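Local coordinates for Lin2722 protein (Listeria innocua, PDB 3DS8), which is of unknown function but belongs to an alpha/beta hydrolase family and probably acts as a serine hydrolase, at residues L106-A116 against Q157-V168; T123-G131 against P170-A178. All coordinates share one frame; numbering follows the deposited sequence.

Contact 1. Residues L106-A116 against Q157-V168; sequences LALTYYAEDYA and QMDYFIKNQTEV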
loop_
_atom_site.group_PDB
_atom_site.type_symbol
_atom_site.label_atom_id
_atom_site.label_comp_id
_atom_site.label_asym_id
_atom_site.label_seq_id
_atom_site.Cartn_x
_atom_site.Cartn_y
_atom_site.Cartn_z
ATOM N N LEU A 106 1.212 1.699 5.153
ATOM C CA LEU A 106 1.947 2.786 5.795
ATOM C C LEU A 106 3.447 2.750 5.448
ATOM O O LEU A 106 4.044 3.763 5.178
ATOM C CB LEU A 106 1.746 2.806 7.299
ATOM C CG LEU A 106 0.306 2.905 7.824
ATOM C CD1 LEU A 106 0.255 2.830 9.349
ATOM C CD2 LEU A 106 -0.312 4.175 7.243
ATOM N N ALA A 107 4.028 1.559 5.459
ATOM C CA ALA A 107 5.429 1.384 5.057
ATOM C C ALA A 107 5.668 1.864 3.624
ATOM O O ALA A 107 6.641 2.602 3.346
ATOM C CB ALA A 107 5.849 -0.103 5.234
ATOM N N LEU A 108 4.754 1.538 2.716
ATOM C CA LEU A 108 4.865 2.042 1.362
ATOM C C LEU A 108 4.778 3.566 1.280
ATOM O O LEU A 108 5.343 4.156 0.375
ATOM C CB LEU A 108 3.815 1.394 0.463
ATOM C CG LEU A 108 3.974 -0.095 0.124
ATOM C CD1 LEU A 108 2.717 -0.650 -0.563
ATOM C CD2 LEU A 108 5.240 -0.320 -0.730
ATOM N N THR A 109 3.957 4.174 2.138
ATOM C CA THR A 109 3.764 5.619 2.130
ATOM C C THR A 109 5.037 6.341 2.635
ATOM O O THR A 109 5.524 7.299 2.009
ATOM C CB THR A 109 2.537 5.988 2.963
ATOM O OG1 THR A 109 1.392 5.322 2.413
ATOM C CG2 THR A 109 2.301 7.530 3.003
ATOM N N TYR A 110 5.634 5.840 3.693
ATOM C CA TYR A 110 6.970 6.311 4.066
ATOM C C TYR A 110 7.970 6.118 2.923
ATOM O O TYR A 110 8.771 6.990 2.635
ATOM C CB TYR A 110 7.492 5.562 5.303
ATOM C CG TYR A 110 6.991 6.117 6.584
ATOM C CD1 TYR A 110 7.493 7.310 7.073
ATOM C CD2 TYR A 110 6.020 5.450 7.327
ATOM C CE1 TYR A 110 7.028 7.828 8.275
ATOM C CE2 TYR A 110 5.561 5.959 8.535
ATOM C CZ TYR A 110 6.053 7.142 8.992
ATOM O OH TYR A 110 5.645 7.694 10.209
ATOM N N TYR A 111 7.941 4.956 2.263
ATOM C CA TYR A 111 8.874 4.711 1.123
ATOM C C TYR A 111 8.654 5.731 -0.007
ATOM O O TYR A 111 9.584 6.275 -0.581
ATOM C CB TYR A 111 8.644 3.284 0.629
ATOM C CG TYR A 111 9.593 2.790 -0.450
ATOM C CD1 TYR A 111 10.717 2.038 -0.130
ATOM C CD2 TYR A 111 9.325 3.053 -1.799
ATOM C CE1 TYR A 111 11.561 1.565 -1.160
ATOM C CE2 TYR A 111 10.150 2.598 -2.834
ATOM C CZ TYR A 111 11.255 1.858 -2.509
ATOM O OH TYR A 111 12.014 1.401 -3.549
ATOM N N ALA A 112 7.394 6.019 -0.301
ATOM C CA ALA A 112 7.038 6.973 -1.320
ATOM C C ALA A 112 7.535 8.366 -0.994
ATOM O O ALA A 112 7.973 9.114 -1.909
ATOM C CB ALA A 112 5.516 6.990 -1.488
ATOM N N GLU A 113 7.446 8.740 0.279
ATOM C CA GLU A 113 7.902 10.063 0.695
ATOM C C GLU A 113 9.396 10.189 0.890
ATOM O O GLU A 113 9.937 11.295 0.707
ATOM C CB GLU A 113 7.149 10.563 1.944
ATOM C CG GLU A 113 5.691 10.891 1.637
ATOM C CD GLU A 113 4.995 11.639 2.720
ATOM O OE1 GLU A 113 5.504 11.621 3.869
ATOM O OE2 GLU A 113 3.943 12.282 2.418
ATOM N N ASP A 114 10.082 9.101 1.243
ATOM C CA ASP A 114 11.436 9.193 1.711
ATOM C C ASP A 114 12.442 8.856 0.631
ATOM O O ASP A 114 13.577 9.279 0.729
ATOM C CB ASP A 114 11.664 8.271 2.909
ATOM C CG ASP A 114 10.976 8.748 4.171
ATOM O OD1 ASP A 114 10.450 9.894 4.208
ATOM O OD2 ASP A 114 10.921 7.949 5.126
ATOM N N TYR A 115 12.052 8.090 -0.380
ATOM C CA TYR A 115 13.017 7.620 -1.409
ATOM C C TYR A 115 12.672 7.893 -2.872
ATOM O O TYR A 115 13.289 7.315 -3.751
ATOM C CB TYR A 115 13.258 6.115 -1.244
ATOM C CG TYR A 115 13.561 5.759 0.184
ATOM C CD1 TYR A 115 14.639 6.314 0.842
ATOM C CD2 TYR A 115 12.691 4.942 0.911
ATOM C CE1 TYR A 115 14.882 6.014 2.180
ATOM C CE2 TYR A 115 12.916 4.634 2.208
ATOM C CZ TYR A 115 13.996 5.149 2.859
ATOM O OH TYR A 115 14.212 4.825 4.181
ATOM N N ALA A 116 11.693 8.766 -3.151
ATOM C CA ALA A 116 11.322 9.082 -4.548
ATOM C C ALA A 116 12.525 9.503 -5.436
ATOM O O ALA A 116 12.586 9.139 -6.623
ATOM C CB ALA A 116 10.217 10.160 -4.566
ATOM N N GLN A 157 2.394 10.764 13.127
ATOM C CA GLN A 157 2.565 10.113 11.840
ATOM C C GLN A 157 1.920 10.936 10.715
ATOM O O GLN A 157 2.549 11.180 9.672
ATOM C CB GLN A 157 1.985 8.690 11.889
ATOM C CG GLN A 157 1.985 7.971 10.558
ATOM C CD GLN A 157 1.469 6.550 10.712
ATOM O OE1 GLN A 157 2.201 5.648 11.123
ATOM N NE2 GLN A 157 0.178 6.366 10.453
HETATM N N MSE A 158 0.667 11.360 10.919
HETATM C CA MSE A 158 0.012 12.224 9.944
HETATM C C MSE A 158 0.776 13.497 9.746
HETATM O O MSE A 158 0.851 14.005 8.643
HETATM C CB MSE A 158 -1.410 12.618 10.345
HETATM C CG MSE A 158 -2.438 11.694 10.025
HETATM SE SE MSE A 158 -2.562 11.352 8.090
HETATM C CE MSE A 158 -3.260 13.003 7.269
ATOM N N ASP A 159 1.319 14.082 10.820
ATOM C CA ASP A 159 2.083 15.312 10.677
ATOM C C ASP A 159 3.268 15.093 9.712
ATOM O O ASP A 159 3.591 15.961 8.902
ATOM C CB ASP A 159 2.621 15.803 12.053
ATOM C CG ASP A 159 1.524 16.313 13.004
ATOM O OD1 ASP A 159 0.404 16.669 12.575
ATOM O OD2 ASP A 159 1.835 16.389 14.219
ATOM N N TYR A 160 3.928 13.943 9.832
ATOM C CA TYR A 160 5.064 13.612 8.988
ATOM C C TYR A 160 4.610 13.510 7.525
ATOM O O TYR A 160 5.230 14.082 6.645
ATOM C CB TYR A 160 5.694 12.263 9.421
ATOM C CG TYR A 160 6.945 11.902 8.629
ATOM C CD1 TYR A 160 8.207 12.165 9.145
ATOM C CD2 TYR A 160 6.856 11.273 7.393
ATOM C CE1 TYR A 160 9.347 11.846 8.422
ATOM C CE2 TYR A 160 7.974 10.961 6.675
ATOM C CZ TYR A 160 9.213 11.243 7.194
ATOM O OH TYR A 160 10.364 10.929 6.500
ATOM N N PHE A 161 3.548 12.757 7.299
ATOM C CA PHE A 161 3.019 12.541 5.929
ATOM C C PHE A 161 2.641 13.870 5.262
ATOM O O PHE A 161 2.939 14.104 4.083
ATOM C CB PHE A 161 1.808 11.604 5.926
ATOM C CG PHE A 161 2.111 10.159 6.272
ATOM C CD1 PHE A 161 3.335 9.564 5.972
ATOM C CD2 PHE A 161 1.146 9.408 6.905
ATOM C CE1 PHE A 161 3.583 8.229 6.275
ATOM C CE2 PHE A 161 1.351 8.026 7.199
ATOM C CZ PHE A 161 2.570 7.443 6.901
ATOM N N ILE A 162 2.005 14.743 6.024
ATOM C CA ILE A 162 1.672 16.087 5.534
ATOM C C ILE A 162 2.894 16.930 5.234
ATOM O O ILE A 162 2.974 17.549 4.161
ATOM C CB ILE A 162 0.741 16.821 6.525
ATOM C CG1 ILE A 162 -0.629 16.137 6.524
ATOM C CG2 ILE A 162 0.626 18.330 6.133
ATOM C CD1 ILE A 162 -1.561 16.496 7.675
ATOM N N LYS A 163 3.844 16.948 6.158
ATOM C CA LYS A 163 5.079 17.717 6.001
ATOM C C LYS A 163 5.854 17.292 4.760
ATOM O O LYS A 163 6.383 18.128 4.030
ATOM C CB LYS A 163 5.953 17.582 7.261
ATOM C CG LYS A 163 7.331 18.228 7.180
ATOM C CD LYS A 163 8.033 18.212 8.525
ATOM C CE LYS A 163 9.415 18.844 8.497
ATOM N NZ LYS A 163 10.471 17.845 8.248
ATOM N N ASN A 164 5.890 15.998 4.505
ATOM C CA ASN A 164 6.745 15.466 3.452
ATOM C C ASN A 164 6.007 15.136 2.172
ATOM O O ASN A 164 6.568 14.521 1.284
ATOM C CB ASN A 164 7.504 14.271 4.000
ATOM C CG ASN A 164 8.517 14.682 5.052
ATOM O OD1 ASN A 164 8.349 14.432 6.256
ATOM N ND2 ASN A 164 9.514 15.414 4.616
ATOM N N GLN A 165 4.754 15.583 2.066
ATOM C CA GLN A 165 3.941 15.279 0.889
ATOM C C GLN A 165 4.559 15.768 -0.423
ATOM O O GLN A 165 4.349 15.135 -1.464
ATOM C CB GLN A 165 2.538 15.851 1.053
ATOM C CG GLN A 165 2.432 17.350 0.962
ATOM C CD GLN A 165 1.035 17.845 1.359
ATOM O OE1 GLN A 165 0.783 18.184 2.513
ATOM N NE2 GLN A 165 0.140 17.877 0.409
ATOM N N THR A 166 5.303 16.870 -0.340
ATOM C CA THR A 166 6.018 17.483 -1.470
ATOM C C THR A 166 7.092 16.559 -2.070
ATOM O O THR A 166 7.552 16.775 -3.207
ATOM C CB THR A 166 6.735 18.834 -1.035
ATOM O OG1 THR A 166 7.536 19.328 -2.100
ATOM C CG2 THR A 166 7.685 18.637 0.167
ATOM N N GLU A 167 7.494 15.541 -1.314
ATOM C CA GLU A 167 8.575 14.688 -1.755
ATOM C C GLU A 167 8.093 13.531 -2.620
ATOM O O GLU A 167 8.939 12.839 -3.217
ATOM C CB GLU A 167 9.340 14.136 -0.549
ATOM C CG GLU A 167 9.823 15.220 0.382
ATOM C CD GLU A 167 10.750 16.192 -0.292
ATOM O OE1 GLU A 167 11.752 15.731 -0.861
ATOM O OE2 GLU A 167 10.460 17.412 -0.274
ATOM N N VAL A 168 6.781 13.315 -2.725
ATOM C CA VAL A 168 6.332 12.151 -3.516
ATOM C C VAL A 168 6.615 12.382 -4.989
ATOM O O VAL A 168 6.696 13.523 -5.454
ATOM C CB VAL A 168 4.836 11.749 -3.285
ATOM C CG1 VAL A 168 4.558 11.595 -1.793
ATOM C CG2 VAL A 168 3.900 12.750 -3.902
HETATM O O HOH W 1 4.676 6.197 12.075
HETATM O O HOH W 2 11.079 11.183 -1.595
#
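This is a helix-to-helix packing on one side of the alpha/beta hydrolase sheet, in which Phe161 sits as a knob among Leu106, Thr109, Tyr110 and Glu113 and the 106-114 and 157-163 axes pass 10.6 Å apart at 34°. That wide spacing suits aromatic side chains. Phe161 turns an edge to the face of Tyr110, with centroids 4.9 Å apart, while the methyl CG2 of Thr109 lies over a Phe161 face, 3.8 Å from the ring centroid, as a CH-pi contact. Tyr160 joins the cluster more obliquely. Its CG, anti to the backbone N (chi1 -176°), carries the ring across to helix 106-114, and Tyr160 OH gives a short 2.5 Å hydrogen bond to Asp114 OD1 on the syn side, 27° out of the carboxylate plane. The extended Glu113 chain lies beside Val168 and brings Glu113 OE2 to within 2.7 Å of Phe161 O. Water links the ends: one molecule joins Tyr110 OH to Gln157 OE1, another Glu113 O, Ala116 N and Glu167 O. Beyond the pair, Phe202 meets the Phe161 ring, helix 73-91 borders Leu106 and Tyr110, and Leu127 of strand 123-130 packs against Thr109 and Ala112.

Contact 2. Residues T123-G131 against P170-A178; sequences TLRKLVAIG and PDLEVLAIA. With SO4 (sulfate ion), chain F.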
loop_
_atom_site.group_PDB
_atom_site.type_symbol
_atom_site.label_atom_id
_atom_site.label_comp_id
_atom_site.label_asym_id
_atom_site.label_seq_id
_atom_site.Cartn_x
_atom_site.Cartn_y
_atom_site.Cartn_z
ATOM N N THR A 123 11.532 3.283 -8.141
ATOM C CA THR A 123 10.613 4.351 -7.782
ATOM C C THR A 123 9.217 3.709 -7.646
ATOM O O THR A 123 8.813 2.938 -8.518
ATOM C CB THR A 123 10.504 5.413 -8.879
ATOM O OG1 THR A 123 10.063 4.790 -10.076
ATOM C CG2 THR A 123 11.786 6.033 -9.176
ATOM N N LEU A 124 8.491 4.023 -6.580
ATOM C CA LEU A 124 7.106 3.526 -6.433
ATOM C C LEU A 124 6.221 4.290 -7.416
ATOM O O LEU A 124 6.290 5.504 -7.519
ATOM C CB LEU A 124 6.599 3.739 -5.011
ATOM C CG LEU A 124 5.368 3.024 -4.543
ATOM C CD1 LEU A 124 5.497 1.498 -4.656
ATOM C CD2 LEU A 124 5.112 3.465 -3.065
ATOM N N ARG A 125 5.445 3.554 -8.181
ATOM C CA ARG A 125 4.552 4.104 -9.165
ATOM C C ARG A 125 3.100 4.043 -8.647
ATOM O O ARG A 125 2.515 5.067 -8.315
ATOM C CB ARG A 125 4.715 3.378 -10.494
ATOM C CG ARG A 125 3.806 3.935 -11.598
ATOM C CD ARG A 125 3.836 3.122 -12.868
ATOM N NE ARG A 125 3.270 1.788 -12.721
ATOM C CZ ARG A 125 2.883 1.041 -13.749
ATOM N NH1 ARG A 125 3.004 1.495 -15.000
ATOM N NH2 ARG A 125 2.359 -0.136 -13.537
ATOM N N LYS A 126 2.528 2.852 -8.575
ATOM C CA LYS A 126 1.171 2.682 -8.012
ATOM C C LYS A 126 1.303 2.193 -6.585
ATOM O O LYS A 126 2.113 1.303 -6.312
ATOM C CB LYS A 126 0.380 1.683 -8.801
ATOM C CG LYS A 126 0.094 2.144 -10.242
ATOM C CD LYS A 126 -0.491 1.030 -11.038
ATOM C CE LYS A 126 -0.752 1.397 -12.446
ATOM N NZ LYS A 126 -1.960 2.208 -12.682
ATOM N N LEU A 127 0.516 2.751 -5.687
ATOM C CA LEU A 127 0.519 2.429 -4.264
ATOM C C LEU A 127 -0.923 2.148 -3.862
ATOM O O LEU A 127 -1.765 3.037 -3.926
ATOM C CB LEU A 127 1.038 3.596 -3.425
ATOM C CG LEU A 127 1.379 3.405 -1.946
ATOM C CD1 LEU A 127 2.070 4.714 -1.427
ATOM C CD2 LEU A 127 0.150 2.998 -1.111
ATOM N N VAL A 128 -1.208 0.904 -3.500
ATOM C CA VAL A 128 -2.505 0.508 -2.956
ATOM C C VAL A 128 -2.390 0.230 -1.460
ATOM O O VAL A 128 -1.554 -0.580 -0.991
ATOM C CB VAL A 128 -3.083 -0.745 -3.679
ATOM C CG1 VAL A 128 -4.475 -1.124 -3.100
ATOM C CG2 VAL A 128 -3.184 -0.541 -5.195
ATOM N N ALA A 129 -3.166 0.994 -0.678
ATOM C CA ALA A 129 -3.172 0.867 0.787
ATOM C C ALA A 129 -4.542 0.350 1.232
ATOM O O ALA A 129 -5.543 0.981 0.930
ATOM C CB ALA A 129 -2.862 2.242 1.441
ATOM N N ILE A 130 -4.573 -0.807 1.902
ATOM C CA ILE A 130 -5.832 -1.487 2.222
ATOM C C ILE A 130 -5.982 -1.458 3.749
ATOM O O ILE A 130 -5.264 -2.171 4.466
ATOM C CB ILE A 130 -5.859 -2.933 1.665
ATOM C CG1 ILE A 130 -5.578 -2.930 0.156
ATOM C CG2 ILE A 130 -7.181 -3.602 1.997
ATOM C CD1 ILE A 130 -5.521 -4.311 -0.444
ATOM N N GLY A 131 -6.907 -0.613 4.231
ATOM C CA GLY A 131 -7.171 -0.449 5.668
ATOM C C GLY A 131 -5.978 0.079 6.461
ATOM O O GLY A 131 -5.738 -0.343 7.594
ATOM N N PRO A 170 5.901 12.891 -8.646
ATOM C CA PRO A 170 4.727 13.466 -9.281
ATOM C C PRO A 170 3.992 12.468 -10.163
ATOM O O PRO A 170 2.912 12.787 -10.613
ATOM C CB PRO A 170 5.300 14.589 -10.129
ATOM C CG PRO A 170 6.694 14.261 -10.332
ATOM C CD PRO A 170 7.154 13.405 -9.223
ATOM N N ASP A 171 4.565 11.290 -10.411
ATOM C CA ASP A 171 3.855 10.229 -11.143
ATOM C C ASP A 171 3.175 9.187 -10.252
ATOM O O ASP A 171 2.567 8.235 -10.764
ATOM C CB ASP A 171 4.805 9.542 -12.121
ATOM C CG ASP A 171 5.352 10.506 -13.144
ATOM O OD1 ASP A 171 4.559 11.297 -13.688
ATOM O OD2 ASP A 171 6.573 10.499 -13.367
ATOM N N LEU A 172 3.271 9.363 -8.941
ATOM C CA LEU A 172 2.678 8.408 -7.982
ATOM C C LEU A 172 1.159 8.319 -8.200
ATOM O O LEU A 172 0.495 9.320 -8.431
ATOM C CB LEU A 172 2.961 8.783 -6.547
ATOM C CG LEU A 172 2.643 7.723 -5.462
ATOM C CD1 LEU A 172 3.615 6.579 -5.527
ATOM C CD2 LEU A 172 2.568 8.308 -4.040
ATOM N N GLU A 173 0.621 7.116 -8.090
ATOM C CA GLU A 173 -0.834 6.903 -8.203
ATOM C C GLU A 173 -1.245 6.094 -6.974
ATOM O O GLU A 173 -0.675 5.053 -6.696
ATOM C CB GLU A 173 -1.180 6.136 -9.491
ATOM C CG GLU A 173 -0.775 6.864 -10.752
ATOM C CD GLU A 173 -1.076 6.112 -12.032
ATOM O OE1 GLU A 173 -1.420 4.928 -11.919
ATOM O OE2 GLU A 173 -1.050 6.733 -13.151
ATOM N N VAL A 174 -2.208 6.610 -6.235
ATOM C CA VAL A 174 -2.548 6.080 -4.919
ATOM C C VAL A 174 -3.991 5.655 -4.885
ATOM O O VAL A 174 -4.878 6.421 -5.295
ATOM C CB VAL A 174 -2.254 7.112 -3.796
ATOM C CG1 VAL A 174 -2.742 6.583 -2.470
ATOM C CG2 VAL A 174 -0.782 7.453 -3.735
ATOM N N LEU A 175 -4.236 4.440 -4.399
ATOM C CA LEU A 175 -5.579 3.939 -4.158
ATOM C C LEU A 175 -5.674 3.597 -2.686
ATOM O O LEU A 175 -4.874 2.785 -2.153
ATOM C CB LEU A 175 -5.868 2.663 -4.986
ATOM C CG LEU A 175 -7.133 1.889 -4.624
ATOM C CD1 LEU A 175 -8.366 2.752 -4.848
ATOM C CD2 LEU A 175 -7.166 0.542 -5.475
ATOM N N ALA A 176 -6.616 4.247 -1.987
ATOM C CA ALA A 176 -6.868 3.983 -0.585
ATOM C C ALA A 176 -8.193 3.242 -0.453
ATOM O O ALA A 176 -9.281 3.756 -0.786
ATOM C CB ALA A 176 -6.924 5.296 0.247
ATOM N N ILE A 177 -8.085 2.005 0.009
ATOM C CA ILE A 177 -9.210 1.154 0.297
ATOM C C ILE A 177 -9.515 1.128 1.769
ATOM O O ILE A 177 -8.595 0.931 2.616
ATOM C CB ILE A 177 -8.930 -0.272 -0.221
ATOM C CG1 ILE A 177 -8.939 -0.292 -1.759
ATOM C CG2 ILE A 177 -9.946 -1.281 0.370
ATOM C CD1 ILE A 177 -8.496 -1.627 -2.359
ATOM N N ALA A 178 -10.766 1.410 2.118
ATOM C CA ALA A 178 -11.164 1.490 3.507
ATOM C C ALA A 178 -12.401 0.659 3.760
ATOM O O ALA A 178 -13.275 0.555 2.893
ATOM C CB ALA A 178 -11.445 2.926 3.920
HETATM S S SO4 F . -0.073 4.646 -15.371
HETATM O O1 SO4 F . 0.692 4.885 -16.607
HETATM O O2 SO4 F . -1.142 5.692 -15.352
HETATM O O3 SO4 F . -0.632 3.273 -15.346
HETATM O O4 SO4 F . 0.832 4.661 -14.192
#
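Lys126 and Glu173 run side by side from neighbouring parallel strands of the central sheet, paired in register. From its CB, 4.1 Å from Glu173 O, Lys126 extends through CG, 3.6 Å from Glu173 OE1, and CD, which still runs alongside that oxygen. CE passes over one face of the Arg125 guanidinium, and the bend there (chi4 -78°) brings Lys126 NZ to Glu173 OE1 at 2.9 Å, nearly in line with the C-O bond, in a salt bridge. Lys126 NZ also reaches the carbonyls of Phe238 and Phe242; a long, flexible lysine suits a spot with these three acceptors. It donates as well to O3 of a sulfate, probably a crystallisation ion. Further along, backbone bonds alternate between the strands from Glu173 N to Arg125 O through to Gly131 N to Ile177 O, the latter at 2.8 Å. On the Lys126 face, branched Val128 and Ile130 lie side by side with Leu175 and Ile177, pointing the same way; helix 229-240 packs against Val128 and Ile177. Gly131 has positive phi, which glycine tolerates readily. Apolar pairs thus fill this face from Val128 and Leu175 onward, whereas the Lys126-Glu173 salt bridge gathers opposite charges at one end, with Arg125 held by Asp97.

How the contacts relate
Contact 2 is the more deeply buried, near the middle of the chain, whereas contact 1 reaches from the buried flank of the sheet toward solvent. The two share a chain pattern: helix 103-114 precedes strand 123-130, and helix 156-163 precedes strand 173-180, so both contacts join the same two successive helix-strand units, once through helices and once through strands. Backbone bonding dominates between the strands; aromatic rings, carboxylates and waters join the helices. They meet directly, with Leu108 O 3.5 Å from Leu124 CD2 and Ala112 packed on the same leucine. Gly131 lies beside Ser102, the probable nucleophile, while Leu106 is merely near it.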